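Local coordinates for protein periplasmic beta-glucosidase (Pseudomonas aeruginosa, PDB 6R5T) that probably hydrolyses terminal, non-reducing beta-D-glucosyl residues with release of beta-D-glucose, as a periplasmic member of glycoside hydrolase family 3, at residues R24-G29 against N286-L291; G257-L262 against D273-A278. The protein carries 1 engineered substitution. All coordinates share one frame; numbering follows the deposited sequence.

Interaction 1: R24-G29 against N286-L291; sequences RLVSVG and NMNDDL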
# COMPACT_ATOMS: atom_id res chain seq x y z
N ARG A 24 32.25 -11.04 -15.37
CA ARG A 24 32.08 -9.62 -15.71
C ARG A 24 31.16 -9.49 -16.91
O ARG A 24 31.47 -10.02 -17.99
CB ARG A 24 33.44 -9.01 -16.02
CG ARG A 24 33.39 -7.53 -16.21
CD ARG A 24 34.79 -6.98 -16.29
NE ARG A 24 34.81 -5.57 -16.58
CZ ARG A 24 35.64 -4.96 -17.41
NH1 ARG A 24 36.54 -5.67 -18.07
NH2 ARG A 24 35.58 -3.65 -17.60
N LEU A 25 30.01 -8.81 -16.69
CA LEU A 25 29.02 -8.54 -17.74
C LEU A 25 28.97 -7.04 -17.96
O LEU A 25 28.68 -6.31 -17.02
CB LEU A 25 27.68 -9.07 -17.24
CG LEU A 25 26.45 -8.66 -18.03
CD1 LEU A 25 26.53 -9.18 -19.44
CD2 LEU A 25 25.18 -9.21 -17.33
N VAL A 26 29.26 -6.59 -19.17
CA VAL A 26 29.40 -5.14 -19.44
C VAL A 26 28.73 -4.77 -20.75
O VAL A 26 28.50 -5.62 -21.59
CB VAL A 26 30.88 -4.72 -19.46
CG1 VAL A 26 31.49 -4.75 -18.09
CG2 VAL A 26 31.67 -5.58 -20.42
N SER A 27 28.47 -3.47 -20.88
CA SER A 27 27.92 -2.88 -22.13
C SER A 27 28.89 -1.79 -22.59
O SER A 27 29.50 -1.14 -21.73
CB SER A 27 26.56 -2.29 -21.93
OG SER A 27 26.58 -1.33 -20.88
N VAL A 28 28.90 -1.52 -23.87
CA VAL A 28 29.62 -0.34 -24.42
C VAL A 28 28.89 0.91 -23.93
O VAL A 28 27.66 0.98 -24.03
CB VAL A 28 29.70 -0.36 -25.94
CG1 VAL A 28 30.39 0.88 -26.46
CG2 VAL A 28 30.40 -1.59 -26.42
N GLY A 29 29.64 1.84 -23.38
CA GLY A 29 29.06 3.07 -22.82
C GLY A 29 30.13 4.01 -22.36
O GLY A 29 31.32 3.71 -22.48
N ASN A 286 28.28 -10.13 -12.38
CA ASN A 286 28.24 -8.72 -11.94
C ASN A 286 28.02 -7.81 -13.14
O ASN A 286 28.91 -7.69 -14.00
CB ASN A 286 29.56 -8.47 -11.22
CG ASN A 286 29.87 -7.06 -10.78
OD1 ASN A 286 31.07 -6.70 -10.80
ND2 ASN A 286 28.86 -6.32 -10.34
N MET A 287 26.85 -7.18 -13.18
CA MET A 287 26.47 -6.29 -14.30
C MET A 287 27.00 -4.88 -14.07
O MET A 287 26.60 -4.18 -13.10
CB MET A 287 24.95 -6.32 -14.52
CG MET A 287 24.47 -5.59 -15.72
SD MET A 287 22.64 -5.88 -15.84
CE MET A 287 22.39 -6.00 -17.61
N ASN A 288 27.87 -4.48 -14.99
CA ASN A 288 28.37 -3.13 -15.31
C ASN A 288 29.27 -2.48 -14.25
O ASN A 288 30.14 -1.76 -14.68
CB ASN A 288 27.23 -2.24 -15.78
CG ASN A 288 27.62 -1.54 -17.07
OD1 ASN A 288 28.11 -2.13 -18.05
ND2 ASN A 288 27.49 -0.23 -17.01
N ASP A 289 29.11 -2.66 -12.93
CA ASP A 289 29.83 -1.77 -11.97
C ASP A 289 31.29 -2.22 -11.74
O ASP A 289 32.05 -1.44 -11.15
CB ASP A 289 29.06 -1.54 -10.67
CG ASP A 289 28.74 -2.79 -9.90
OD1 ASP A 289 29.61 -3.67 -9.87
OD2 ASP A 289 27.65 -2.81 -9.26
N ASP A 290 31.66 -3.40 -12.23
CA ASP A 290 33.03 -3.96 -12.17
C ASP A 290 33.52 -4.18 -10.74
O ASP A 290 34.71 -4.39 -10.57
CB ASP A 290 34.00 -3.08 -12.95
CG ASP A 290 33.83 -3.23 -14.44
OD1 ASP A 290 33.13 -4.16 -14.89
OD2 ASP A 290 34.37 -2.38 -15.15
N LEU A 291 32.64 -4.25 -9.76
CA LEU A 291 33.10 -4.46 -8.38
C LEU A 291 33.75 -5.84 -8.25
O LEU A 291 34.73 -5.95 -7.52
CB LEU A 291 31.95 -4.30 -7.38
CG LEU A 291 31.88 -2.92 -6.74
CD1 LEU A 291 31.71 -1.85 -7.77
CD2 LEU A 291 30.74 -2.84 -5.73

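Interaction 2: G257-L262 against D273-A278; sequences GAVKEL and DATRLA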
# COMPACT_ATOMS: atom_id res chain seq x y z
N GLY A 257 24.44 -2.27 -11.81
CA GLY A 257 24.97 -1.51 -10.67
C GLY A 257 24.43 -1.98 -9.31
O GLY A 257 24.59 -1.29 -8.32
N ALA A 258 23.75 -3.13 -9.27
CA ALA A 258 23.07 -3.62 -8.04
C ALA A 258 24.07 -3.94 -6.93
O ALA A 258 23.74 -3.72 -5.76
CB ALA A 258 22.26 -4.84 -8.38
N VAL A 259 25.23 -4.49 -7.26
CA VAL A 259 26.23 -4.80 -6.19
C VAL A 259 26.64 -3.49 -5.52
O VAL A 259 26.62 -3.36 -4.30
CB VAL A 259 27.42 -5.60 -6.73
CG1 VAL A 259 28.43 -5.80 -5.63
CG2 VAL A 259 26.96 -6.93 -7.35
N LYS A 260 27.02 -2.48 -6.30
CA LYS A 260 27.41 -1.20 -5.69
C LYS A 260 26.27 -0.55 -4.92
O LYS A 260 26.51 0.11 -3.90
CB LYS A 260 27.92 -0.32 -6.84
CG LYS A 260 28.48 1.00 -6.38
CD LYS A 260 29.11 1.79 -7.53
CE LYS A 260 29.61 3.12 -7.02
NZ LYS A 260 30.29 3.90 -8.08
N GLU A 261 25.02 -0.74 -5.37
CA GLU A 261 23.83 -0.16 -4.68
C GLU A 261 23.68 -0.72 -3.26
O GLU A 261 22.94 -0.13 -2.46
CB GLU A 261 22.53 -0.37 -5.46
CG GLU A 261 22.45 0.48 -6.71
CD GLU A 261 21.18 0.26 -7.53
OE1 GLU A 261 20.18 -0.24 -6.99
OE2 GLU A 261 21.22 0.58 -8.75
N LEU A 262 24.31 -1.83 -2.92
CA LEU A 262 24.27 -2.29 -1.48
C LEU A 262 24.77 -1.23 -0.52
O LEU A 262 24.37 -1.22 0.64
CB LEU A 262 25.04 -3.59 -1.32
CG LEU A 262 24.47 -4.76 -2.09
CD1 LEU A 262 25.37 -5.99 -1.99
CD2 LEU A 262 23.07 -5.12 -1.63
N ASP A 273 33.09 -4.55 0.81
CA ASP A 273 32.08 -5.28 1.63
C ASP A 273 30.86 -5.57 0.75
O ASP A 273 30.31 -6.64 0.87
CB ASP A 273 31.74 -4.48 2.88
CG ASP A 273 32.88 -4.42 3.87
OD1 ASP A 273 33.83 -5.26 3.76
OD2 ASP A 273 32.86 -3.51 4.74
N ALA A 274 30.48 -4.67 -0.16
CA ALA A 274 29.34 -4.96 -1.05
C ALA A 274 29.62 -6.19 -1.92
O ALA A 274 28.76 -7.11 -2.08
CB ALA A 274 29.02 -3.75 -1.87
N THR A 275 30.85 -6.28 -2.46
CA THR A 275 31.23 -7.39 -3.33
C THR A 275 31.15 -8.72 -2.55
O THR A 275 30.63 -9.73 -3.06
CB THR A 275 32.66 -7.15 -3.85
OG1 THR A 275 32.67 -5.93 -4.60
CG2 THR A 275 33.11 -8.30 -4.70
N ARG A 276 31.66 -8.70 -1.30
CA ARG A 276 31.65 -9.91 -0.44
C ARG A 276 30.19 -10.38 -0.24
O ARG A 276 29.89 -11.56 -0.43
CB ARG A 276 32.33 -9.63 0.89
CG ARG A 276 32.31 -10.88 1.76
CD ARG A 276 32.78 -10.76 3.19
NE ARG A 276 32.54 -9.43 3.73
CZ ARG A 276 31.45 -9.05 4.39
NH1 ARG A 276 30.44 -9.89 4.59
NH2 ARG A 276 31.37 -7.80 4.81
N LEU A 277 29.32 -9.43 0.08
CA LEU A 277 27.90 -9.78 0.36
C LEU A 277 27.27 -10.40 -0.89
O LEU A 277 26.59 -11.41 -0.76
CB LEU A 277 27.13 -8.54 0.80
CG LEU A 277 27.50 -7.99 2.16
CD1 LEU A 277 26.79 -6.67 2.42
CD2 LEU A 277 27.18 -9.00 3.25
N ALA A 278 27.47 -9.81 -2.06
CA ALA A 278 26.81 -10.30 -3.29
C ALA A 278 27.31 -11.70 -3.67
O ALA A 278 26.52 -12.58 -3.93
CB ALA A 278 27.04 -9.32 -4.39

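Interaction 1: R24-G29 against N286-L291
Strands 24-26 and 286-287, the first and last of the eight parallel strands in the N-terminal TIM-barrel-type domain, lie edge to edge here, the 1-8 pairing expected of such a barrel. R24 pairs with N286 and L25 with M287. The backbone of L25 is gripped at both ends: its N donates to N286 O at 3.1 Å, and its O accepts from N288 N at 2.9 Å, almost along the C=O axis. This is the tightly packed part. L25 and M287 each carry CG anti to the backbone N, so their side chains run side by side in the same direction, with L25 CD2 4.0 Å from M287 CG. F50 of strand 48-50 touches both, and M287 goes on to line the pocket that holds the bound sugar. Just beyond the paired strands, N288 turns its amide oxygen back, so that OD1 takes the backbone N-H of S27 at 3.2 Å.

The other side is the more solvent-accessible one, since D290 is partly exposed. Here the extended R24 chain, CG anti to the backbone N, crosses the aspartate obliquely and grips it side-on. NE meets D290 OD1 at 2.8 Å with a nearly straight N-H...O angle of 165°, whereas NH2 reaches D290 OD2 at 3.0 Å along a more bent path of 142°. The two planes stand 65° apart, so both oxygens are met from above the carboxylate plane. H32 also bonds D290 OD2, and R24 NH1 has a second acid, D40. The R24 charge and the H32 bond would probably favour the ionised carboxylate of D290, so the strand pairing is backed by a salt bridge on the face of R24 and N286 and by apolar contact on the face of L25 and M287.

Interaction 2: G257-L262 against D273-A278
V259, L262 and A274 carry this buried meeting of the short helix 258-261, whose last i to i+4 bond, L262 N to A258 O, is weak, with helix 271-281. All three point their CB atoms at the opposing segment, and each contributes roughly 50 to 60 Å² of buried surface. V259 has CG1 anti to its backbone N (chi1 176°), so that both methyls touch A278 CB, CG2 at 3.8 Å, and CG1 also lies over the A274-T275 backbone, 4.0 Å from T275 CA. A274 is the small side chain that permits close approach: its CB comes within 3.4 Å of V259 O and also touches L262 CB at 4.0 Å. L262, with CG anti to the carbonyl carbon, packs through both its CB and its CD1. CD1 sits 3.6 Å from A274 O and 4.2 Å from L277 CB as the two leucines cross obliquely. A274 O accepts from A278 N, and V259 O from L262 N, each within its own segment, so this is an interface without cross-segment hydrogen bonds, in which methyls lie against carbonyl oxygens already engaged.

On the outward side of helix 258-261, E261 forms a salt bridge with R585 of the second subunit. T275 points away from the interface, its OG1 bonded to E271 O. It packs on L291, L296 and L299 of helix 291-301, and A278 faces Y292 of the same helix. L291 also reaches V259 and K260, so the three helices meet one another, while V259 touches D289 in the loop after strand 286-287.

Both interactions lie in the N-terminal TIM-barrel-type domain, their centres about 13 Å apart. Along the chain the order is 24-29, 257-262, 273-278, 286-291, so interaction 2 falls within the 256 residues whose ends interaction 1 brings together. Helix 271-281 leads directly into strand 286-287. The two contacts also touch: M287 O and G257 N lie 3.2 Å apart and D289 OD2 and K260 N 3.0 Å, both probable hydrogen bonds. The last strand pairing of the barrel is thereby tied to the helices outside it, and because that last strand carries a pocket residue, these ties bear on the wall of the glycan site.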